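Long-range contacts in cellulose-binding protein, X158 (Saccharophagus degradans, PDB 2X34), which binds the long isoprenoid tail of ubiquinone-8 inside a YceI-like beta-barrel domain and is implicated in plant cell wall breakdown: residues A[47-52]-A[74-79]; A[98-103]-A[113-118]. One frame throughout, in Å; residues are numbered along the deposited sequence. Where two conformers were deposited one is given.

Contact 1 of 2, residues A[47-52]-A[74-79]. With UQ8 (Ubiquinone-8), chain C.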
loop_
_atom_site.group_PDB
_atom_site.type_symbol
_atom_site.label_atom_id
_atom_site.label_comp_id
_atom_site.label_asym_id
_atom_site.label_seq_id
_atom_site.Cartn_x
_atom_site.Cartn_y
_atom_site.Cartn_z
ATOM N N ILE A 47 -1.009 -6.347 2.003
ATOM C CA ILE A 47 -0.261 -6.332 0.755
ATOM C C ILE A 47 0.610 -7.613 0.664
ATOM O O ILE A 47 1.426 -7.883 1.535
ATOM C CB ILE A 47 0.636 -5.092 0.695
ATOM C CG1 ILE A 47 -0.206 -3.819 0.941
ATOM C CG2 ILE A 47 1.380 -5.041 -0.659
ATOM C CD1 ILE A 47 0.547 -2.706 1.579
ATOM N N ASP A 48 0.402 -8.401 -0.374
ATOM C CA ASP A 48 1.141 -9.650 -0.555
ATOM C C ASP A 48 2.473 -9.288 -1.202
ATOM O O ASP A 48 2.543 -9.007 -2.410
ATOM C CB ASP A 48 0.344 -10.624 -1.421
ATOM C CG ASP A 48 1.098 -11.904 -1.718
ATOM O OD1 ASP A 48 2.220 -12.086 -1.174
ATOM O OD2 ASP A 48 0.541 -12.738 -2.490
ATOM N N LEU A 49 3.528 -9.300 -0.387
ATOM C CA LEU A 49 4.850 -8.875 -0.843
ATOM C C LEU A 49 5.459 -9.835 -1.865
ATOM O O LEU A 49 6.265 -9.419 -2.710
ATOM C CB LEU A 49 5.761 -8.631 0.328
ATOM C CG LEU A 49 5.263 -7.549 1.308
ATOM C CD1 LEU A 49 6.208 -7.501 2.497
ATOM C CD2 LEU A 49 5.158 -6.150 0.587
ATOM N N ASN A 50 5.032 -11.094 -1.845
ATOM C CA ASN A 50 5.431 -12.044 -2.897
ATOM C C ASN A 50 4.842 -11.730 -4.263
ATOM O O ASN A 50 5.336 -12.250 -5.243
ATOM C CB ASN A 50 5.076 -13.487 -2.514
ATOM C CG ASN A 50 6.028 -14.057 -1.484
ATOM O OD1 ASN A 50 7.258 -14.023 -1.671
ATOM N ND2 ASN A 50 5.470 -14.576 -0.386
ATOM N N SER A 51 3.825 -10.862 -4.321
ATOM C CA SER A 51 3.173 -10.503 -5.578
ATOM C C SER A 51 3.784 -9.273 -6.252
ATOM O O SER A 51 3.197 -8.730 -7.181
ATOM C CB SER A 51 1.661 -10.281 -5.357
ATOM O OG SER A 51 1.352 -9.015 -4.799
ATOM N N VAL A 52 4.928 -8.826 -5.757
ATOM C CA VAL A 52 5.627 -7.683 -6.324
ATOM C C VAL A 52 5.894 -7.938 -7.785
ATOM O O VAL A 52 6.307 -9.044 -8.174
ATOM C CB VAL A 52 6.958 -7.354 -5.569
ATOM C CG1 VAL A 52 7.988 -8.512 -5.669
ATOM C CG2 VAL A 52 7.553 -6.052 -6.089
ATOM N N SER A 74 5.874 -12.241 4.683
ATOM C CA SER A 74 5.187 -12.520 3.432
ATOM C C SER A 74 4.260 -11.357 3.045
ATOM O O SER A 74 4.013 -11.116 1.856
ATOM C CB SER A 74 4.423 -13.842 3.490
ATOM O OG SER A 74 3.533 -13.850 4.571
ATOM N N VAL A 75 3.735 -10.669 4.049
ATOM C CA VAL A 75 2.806 -9.569 3.829
ATOM C C VAL A 75 3.176 -8.331 4.638
ATOM O O VAL A 75 3.907 -8.420 5.650
ATOM C CB VAL A 75 1.349 -10.000 4.159
ATOM C CG1 VAL A 75 0.909 -11.182 3.248
ATOM C CG2 VAL A 75 1.207 -10.347 5.624
ATOM N N ALA A 76 2.696 -7.185 4.160
ATOM C CA ALA A 76 2.713 -5.911 4.884
ATOM C C ALA A 76 1.239 -5.566 5.148
ATOM O O ALA A 76 0.386 -5.735 4.269
ATOM C CB ALA A 76 3.352 -4.798 4.043
ATOM N N THR A 77 0.940 -5.080 6.341
ATOM C CA THR A 77 -0.455 -4.897 6.759
ATOM C C THR A 77 -0.644 -3.449 7.165
ATOM O O THR A 77 0.178 -2.906 7.894
ATOM C CB THR A 77 -0.808 -5.856 7.931
ATOM O OG1 THR A 77 -0.640 -7.209 7.492
ATOM C CG2 THR A 77 -2.257 -5.685 8.397
ATOM N N VAL A 78 -1.706 -2.812 6.665
ATOM C CA VAL A 78 -2.027 -1.449 7.055
ATOM C C VAL A 78 -3.347 -1.513 7.798
ATOM O O VAL A 78 -4.278 -2.119 7.304
ATOM C CB VAL A 78 -2.203 -0.509 5.864
ATOM C CG1 VAL A 78 -2.479 0.941 6.357
ATOM C CG2 VAL A 78 -0.971 -0.545 4.972
ATOM N N THR A 79 -3.413 -0.861 8.947
ATOM C CA THR A 79 -4.628 -0.828 9.755
ATOM C C THR A 79 -4.988 0.614 10.060
ATOM O O THR A 79 -4.115 1.426 10.383
ATOM C CB THR A 79 -4.438 -1.572 11.081
ATOM O OG1 THR A 79 -3.369 -0.961 11.814
ATOM C CG2 THR A 79 -4.117 -3.043 10.827
HETATM C C45 UQ8 C . -10.793 5.379 5.169
HETATM C C44 UQ8 C . -11.369 4.049 4.844
HETATM C C46 UQ8 C . -12.868 4.014 4.629
HETATM C C43 UQ8 C . -10.619 2.928 4.730
HETATM C C42 UQ8 C . -9.112 2.818 4.911
HETATM C C41 UQ8 C . -8.592 1.910 3.778
HETATM C C39 UQ8 C . -7.113 1.693 3.910
HETATM C C40 UQ8 C . -6.687 0.625 4.870
HETATM C C38 UQ8 C . -6.244 2.446 3.211
HETATM C C37 UQ8 C . -4.736 2.305 3.276
HETATM C C36 UQ8 C . -4.157 3.585 3.879
HETATM C C34 UQ8 C . -2.647 3.716 3.828
HETATM C C35 UQ8 C . -2.052 5.008 4.328
HETATM C C33 UQ8 C . -1.867 2.731 3.339
HETATM C C32 UQ8 C . -0.333 2.814 3.298
HETATM C C31 UQ8 C . 0.187 2.252 1.970
HETATM C C29 UQ8 C . 1.676 1.957 2.027
HETATM C C30 UQ8 C . 2.662 3.062 2.331
HETATM C C28 UQ8 C . 2.082 0.698 1.787
HETATM C C27 UQ8 C . 3.545 0.244 1.782
HETATM C C26 UQ8 C . 3.839 -0.131 0.318
HETATM C C24 UQ8 C . 5.222 -0.735 0.095
HETATM C C25 UQ8 C . 5.542 -2.119 0.585
HETATM C C23 UQ8 C . 6.110 0.019 -0.557
HETATM C C22 UQ8 C . 7.544 -0.343 -0.916
HETATM C C21 UQ8 C . 8.520 0.335 0.067
HETATM C C19 UQ8 C . 9.961 0.443 -0.398
HETATM C C20 UQ8 C . 10.904 1.225 0.476
HETATM C C18 UQ8 C . 10.400 -0.113 -1.551
HETATM C C17 UQ8 C . 11.865 -0.008 -2.027
HETATM C C16 UQ8 C . 11.819 0.066 -3.550
HETATM C C14 UQ8 C . 13.122 0.222 -4.332
HETATM C C15 UQ8 C . 13.935 1.486 -4.202
HETATM C C13 UQ8 C . 13.499 -0.791 -5.162
HETATM C C12 UQ8 C . 14.765 -0.788 -6.027
HETATM C C11 UQ8 C . 14.482 -1.387 -7.421
HETATM C C9 UQ8 C . 15.729 -1.268 -8.257
HETATM C C10 UQ8 C . 16.000 0.078 -8.905
HETATM C C8 UQ8 C . 16.513 -2.355 -8.393
HETATM C C7 UQ8 C . 17.817 -2.468 -9.174
HETATM C C6 UQ8 C . 17.701 -3.578 -10.182
HETATM C C1 UQ8 C . 17.845 -5.039 -9.877
HETATM C C1M UQ8 C . 18.192 -5.588 -8.515
HETATM C C2 UQ8 C . 17.674 -6.013 -10.992
HETATM O O2 UQ8 C . 17.802 -7.218 -10.783
HETATM C C3 UQ8 C . 17.373 -5.583 -12.375
HETATM O O3 UQ8 C . 17.204 -6.535 -13.364
HETATM C C3M UQ8 C . 18.163 -7.558 -13.685
HETATM C C4 UQ8 C . 17.225 -4.134 -12.642
HETATM O O4 UQ8 C . 16.899 -3.632 -13.872
HETATM C C4M UQ8 C . 17.598 -4.048 -15.050
HETATM C C5 UQ8 C . 17.390 -3.170 -11.560
HETATM O O5 UQ8 C . 17.203 -1.994 -11.828
#
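L49 lays its two methyl branches over the start of strand 75-81: CD1 rests on the backbone of V75, 3.8 Å from V75 C, while CD2 reaches the methyl of A76 at 4.1 Å (L49 CD2 to A76 CB). This is part of an antiparallel strand pair in the curled sheet of the YceI-like, lipocalin-resembling barrel that holds the ubiquinone-8 tail. Two bonds define the register. I47 N gives a nearly straight bond to A76 O (2.7 Å, 174° at the hydrogen), and A76 N answers to I47 O, making I47 and A76 a hydrogen-bonded pair. The next pair, D48 with V75, is non-hydrogen-bonded, and there V75 CA lies 3.2 Å from I47 O in a CA-H...O contact. One residue on, L49 N still bonds to S74 O at 2.9 Å, but the angle at its hydrogen falls to 141°, more bent than the other two bonds. The chain then turns, with D48 O taking both the backbone N and the hydroxyl of S51.

I47, A76 and V78 lie on the ligand side, D48 and V75 on the other. On I47, CG1 stands anti to the carbonyl carbon (chi1 -54°), and CD1 beyond it meets the isoprenoid chain at C28. F30 of strand 24-38 touches both I47 and L49, and F68 of helix 57-68 also packs on L49. Farther along strand 75-81, the two methyls of V78 lie along one side of a single isoprene unit, CG1 3.6 Å and CG2 3.8 Å from C33 of the ubiquinone.

Contact 2 of 2, residues A[98-103]-A[113-118]; sequences VDVSAT and IDTQLN. With UQ8 (Ubiquinone-8), chain C.
I113 pairs with A102 through two backbone bonds, I113 N to A102 O at 2.7 Å and A102 N to I113 O, the latter with its donor tilted from the carbonyl plane of I113. Its CD1 runs on into the pocket, 3.6 Å from C30 of ubiquinone-8. The pair belongs to the beta hairpin of strands 95-106 and 109-121, whose short segments have N-to-C directions 142° apart, so the pair is antiparallel but twisted. D114 is on the outer face, where its OD1 receives the hydroxyl of S101 (OG to OD1 2.7 Å), nearly along the carboxylate C-O axis. T115 returns to the pocket side and forms two bonds with V100; its CG2 lies beside V100 CG2 at 3.8 Å and also meets C35 of the ligand. Q116 is outward again. With CG anti to the backbone N (chi1 -166°), its extended chain lies alongside D99, and NE2 donates to the syn side of D99 OD1 at 2.8 Å; amide and carboxylate are nearly coplanar, 14° apart, yet the bond is bent and slightly tilted out of both planes. L117 closes the register with two bonds to V98, and its side chain crosses that of V100 at about a right angle, CD1 lying 3.9 Å from V100 CG1 and 3.8 Å from ligand C45. Strand 126-138 flanks the hairpin beside 109-121, its L135 touching I113 and T115 and its V129 touching L117, whereas strand 75-81 borders 95-106, with V80 against V100 and A102.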
loop_
_atom_site.group_PDB
_atom_site.type_symbol
_atom_site.label_atom_id
_atom_site.label_comp_id
_atom_site.label_asym_id
_atom_site.label_seq_id
_atom_site.Cartn_x
_atom_site.Cartn_y
_atom_site.Cartn_z
ATOM N N VAL A 98 -10.288 12.263 4.966
ATOM C CA VAL A 98 -10.164 11.653 6.263
ATOM C C VAL A 98 -8.682 11.704 6.628
ATOM O O VAL A 98 -7.826 11.227 5.874
ATOM C CB VAL A 98 -10.719 10.198 6.275
ATOM C CG1 VAL A 98 -10.473 9.546 7.611
ATOM C CG2 VAL A 98 -12.225 10.197 5.970
ATOM N N ASP A 99 -8.384 12.351 7.752
ATOM C CA ASP A 99 -7.023 12.434 8.258
ATOM C C ASP A 99 -6.770 11.150 9.069
ATOM O O ASP A 99 -7.512 10.863 10.002
ATOM C CB ASP A 99 -6.874 13.669 9.145
ATOM C CG ASP A 99 -6.991 14.979 8.368
ATOM O OD1 ASP A 99 -6.580 15.052 7.197
ATOM O OD2 ASP A 99 -7.468 15.958 8.962
ATOM N N VAL A 100 -5.759 10.370 8.704
ATOM C CA VAL A 100 -5.523 9.083 9.361
ATOM C C VAL A 100 -4.110 8.994 9.917
ATOM O O VAL A 100 -3.170 9.579 9.368
ATOM C CB VAL A 100 -5.728 7.877 8.402
ATOM C CG1 VAL A 100 -7.133 7.867 7.805
ATOM C CG2 VAL A 100 -4.668 7.870 7.333
ATOM N N SER A 101 -3.996 8.286 11.039
ATOM C CA SER A 101 -2.741 7.765 11.537
ATOM C C SER A 101 -2.823 6.275 11.250
ATOM O O SER A 101 -3.309 5.500 12.075
ATOM C CB SER A 101 -2.600 8.053 13.036
ATOM O OG SER A 101 -2.340 9.432 13.271
ATOM N N ALA A 102 -2.420 5.873 10.050
ATOM C CA ALA A 102 -2.491 4.466 9.649
ATOM C C ALA A 102 -1.245 3.698 10.128
ATOM O O ALA A 102 -0.118 4.201 9.970
ATOM C CB ALA A 102 -2.658 4.375 8.093
ATOM N N THR A 103 -1.412 2.514 10.725
ATOM C CA THR A 103 -0.246 1.704 11.066
ATOM C C THR A 103 0.152 0.824 9.889
ATOM O O THR A 103 -0.686 0.147 9.303
ATOM C CB THR A 103 -0.389 0.876 12.396
ATOM O OG1 THR A 103 -1.323 -0.197 12.219
ATOM C CG2 THR A 103 -0.864 1.766 13.523
ATOM N N ILE A 113 1.783 6.006 9.438
ATOM C CA ILE A 113 1.696 6.914 8.291
ATOM C C ILE A 113 0.593 7.926 8.570
ATOM O O ILE A 113 -0.598 7.576 8.612
ATOM C CB ILE A 113 1.392 6.138 7.005
ATOM C CG1 ILE A 113 2.484 5.109 6.735
ATOM C CG2 ILE A 113 1.220 7.079 5.787
ATOM C CD1 ILE A 113 2.092 4.146 5.714
ATOM N N ASP A 114 0.994 9.176 8.781
ATOM C CA ASP A 114 0.058 10.273 8.996
ATOM C C ASP A 114 -0.193 10.915 7.660
ATOM O O ASP A 114 0.708 11.548 7.088
ATOM C CB ASP A 114 0.640 11.331 9.935
ATOM C CG ASP A 114 0.764 10.836 11.343
ATOM O OD1 ASP A 114 -0.271 10.455 11.926
ATOM O OD2 ASP A 114 1.904 10.803 11.854
ATOM N N THR A 115 -1.388 10.718 7.125
ATOM C CA THR A 115 -1.664 11.189 5.790
ATOM C C THR A 115 -3.156 11.456 5.698
ATOM O O THR A 115 -3.884 11.214 6.669
ATOM C CB THR A 115 -1.190 10.158 4.748
ATOM O OG1 THR A 115 -1.230 10.725 3.425
ATOM C CG2 THR A 115 -2.021 8.865 4.802
ATOM N N GLN A 116 -3.597 11.925 4.530
ATOM C CA GLN A 116 -4.996 12.177 4.260
ATOM C C GLN A 116 -5.489 11.239 3.140
ATOM O O GLN A 116 -4.849 11.111 2.095
ATOM C CB GLN A 116 -5.132 13.632 3.828
ATOM C CG GLN A 116 -6.534 14.179 3.820
ATOM C CD GLN A 116 -6.521 15.696 3.700
ATOM O OE1 GLN A 116 -6.165 16.229 2.652
ATOM N NE2 GLN A 116 -6.894 16.401 4.783
ATOM N N LEU A 117 -6.637 10.628 3.365
ATOM C CA LEU A 117 -7.288 9.775 2.397
ATOM C C LEU A 117 -8.511 10.485 1.813
ATOM O O LEU A 117 -9.131 11.336 2.466
ATOM C CB LEU A 117 -7.717 8.461 3.055
ATOM C CG LEU A 117 -6.614 7.678 3.771
ATOM C CD1 LEU A 117 -7.200 6.327 4.249
ATOM C CD2 LEU A 117 -5.412 7.483 2.829
ATOM N N ASN A 118 -8.822 10.145 0.571
ATOM C CA ASN A 118 -10.050 10.548 -0.062
ATOM C C ASN A 118 -10.928 9.318 -0.046
ATOM O O ASN A 118 -10.482 8.225 -0.446
ATOM C CB ASN A 118 -9.815 10.995 -1.490
ATOM C CG ASN A 118 -11.074 11.520 -2.141
ATOM O OD1 ASN A 118 -11.906 10.745 -2.599
ATOM N ND2 ASN A 118 -11.242 12.853 -2.142
HETATM C C45 UQ8 C . -10.793 5.379 5.169
HETATM C C44 UQ8 C . -11.369 4.049 4.844
HETATM C C46 UQ8 C . -12.868 4.014 4.629
HETATM C C43 UQ8 C . -10.619 2.928 4.730
HETATM C C42 UQ8 C . -9.112 2.818 4.911
HETATM C C41 UQ8 C . -8.592 1.910 3.778
HETATM C C39 UQ8 C . -7.113 1.693 3.910
HETATM C C40 UQ8 C . -6.687 0.625 4.870
HETATM C C38 UQ8 C . -6.244 2.446 3.211
HETATM C C37 UQ8 C . -4.736 2.305 3.276
HETATM C C36 UQ8 C . -4.157 3.585 3.879
HETATM C C34 UQ8 C . -2.647 3.716 3.828
HETATM C C35 UQ8 C . -2.052 5.008 4.328
HETATM C C33 UQ8 C . -1.867 2.731 3.339
HETATM C C32 UQ8 C . -0.333 2.814 3.298
HETATM C C31 UQ8 C . 0.187 2.252 1.970
HETATM C C29 UQ8 C . 1.676 1.957 2.027
HETATM C C30 UQ8 C . 2.662 3.062 2.331
HETATM C C28 UQ8 C . 2.082 0.698 1.787
HETATM C C27 UQ8 C . 3.545 0.244 1.782
HETATM C C26 UQ8 C . 3.839 -0.131 0.318
HETATM C C24 UQ8 C . 5.222 -0.735 0.095
HETATM C C25 UQ8 C . 5.542 -2.119 0.585
HETATM C C23 UQ8 C . 6.110 0.019 -0.557
HETATM C C22 UQ8 C . 7.544 -0.343 -0.916
HETATM C C21 UQ8 C . 8.520 0.335 0.067
HETATM C C19 UQ8 C . 9.961 0.443 -0.398
HETATM C C20 UQ8 C . 10.904 1.225 0.476
HETATM C C18 UQ8 C . 10.400 -0.113 -1.551
HETATM C C17 UQ8 C . 11.865 -0.008 -2.027
HETATM C C16 UQ8 C . 11.819 0.066 -3.550
HETATM C C14 UQ8 C . 13.122 0.222 -4.332
HETATM C C15 UQ8 C . 13.935 1.486 -4.202
HETATM C C13 UQ8 C . 13.499 -0.791 -5.162
HETATM C C12 UQ8 C . 14.765 -0.788 -6.027
HETATM C C11 UQ8 C . 14.482 -1.387 -7.421
HETATM C C9 UQ8 C . 15.729 -1.268 -8.257
HETATM C C10 UQ8 C . 16.000 0.078 -8.905
HETATM C C8 UQ8 C . 16.513 -2.355 -8.393
HETATM C C7 UQ8 C . 17.817 -2.468 -9.174
HETATM C C6 UQ8 C . 17.701 -3.578 -10.182
HETATM C C1 UQ8 C . 17.845 -5.039 -9.877
HETATM C C1M UQ8 C . 18.192 -5.588 -8.515
HETATM C C2 UQ8 C . 17.674 -6.013 -10.992
HETATM O O2 UQ8 C . 17.802 -7.218 -10.783
HETATM C C3 UQ8 C . 17.373 -5.583 -12.375
HETATM O O3 UQ8 C . 17.204 -6.535 -13.364
HETATM C C3M UQ8 C . 18.163 -7.558 -13.685
HETATM C C4 UQ8 C . 17.225 -4.134 -12.642
HETATM O O4 UQ8 C . 16.899 -3.632 -13.872
HETATM C C4M UQ8 C . 17.598 -4.048 -15.050
HETATM C C5 UQ8 C . 17.390 -3.170 -11.560
HETATM O O5 UQ8 C . 17.203 -1.994 -11.828
#

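Both contacts join antiparallel neighbours of one curled sheet, and strands 75-81 and 95-106 connect them directly: T79 N lies 2.9 Å from T103 O, a probable hydrogen bond, and V78 CG1 packs on A102 CB at 3.9 Å. Their centres are about 18 Å apart, yet both reach the same isoprene unit, V78 from one and A102, I113 and T115 from the other; contact 1 also reaches C28 through I47, and contact 2 C45 through L117. Contact 1, about 8 Å from the chain centre, has two bridge pairs, three backbone bonds and 335 Å² buried. Contact 2, farther out at about 12 Å, keeps its ladder throughout, buries 469 Å² and adds outward-facing side-chain hydrogen bonds between the strands, a kind that contact 1 lacks.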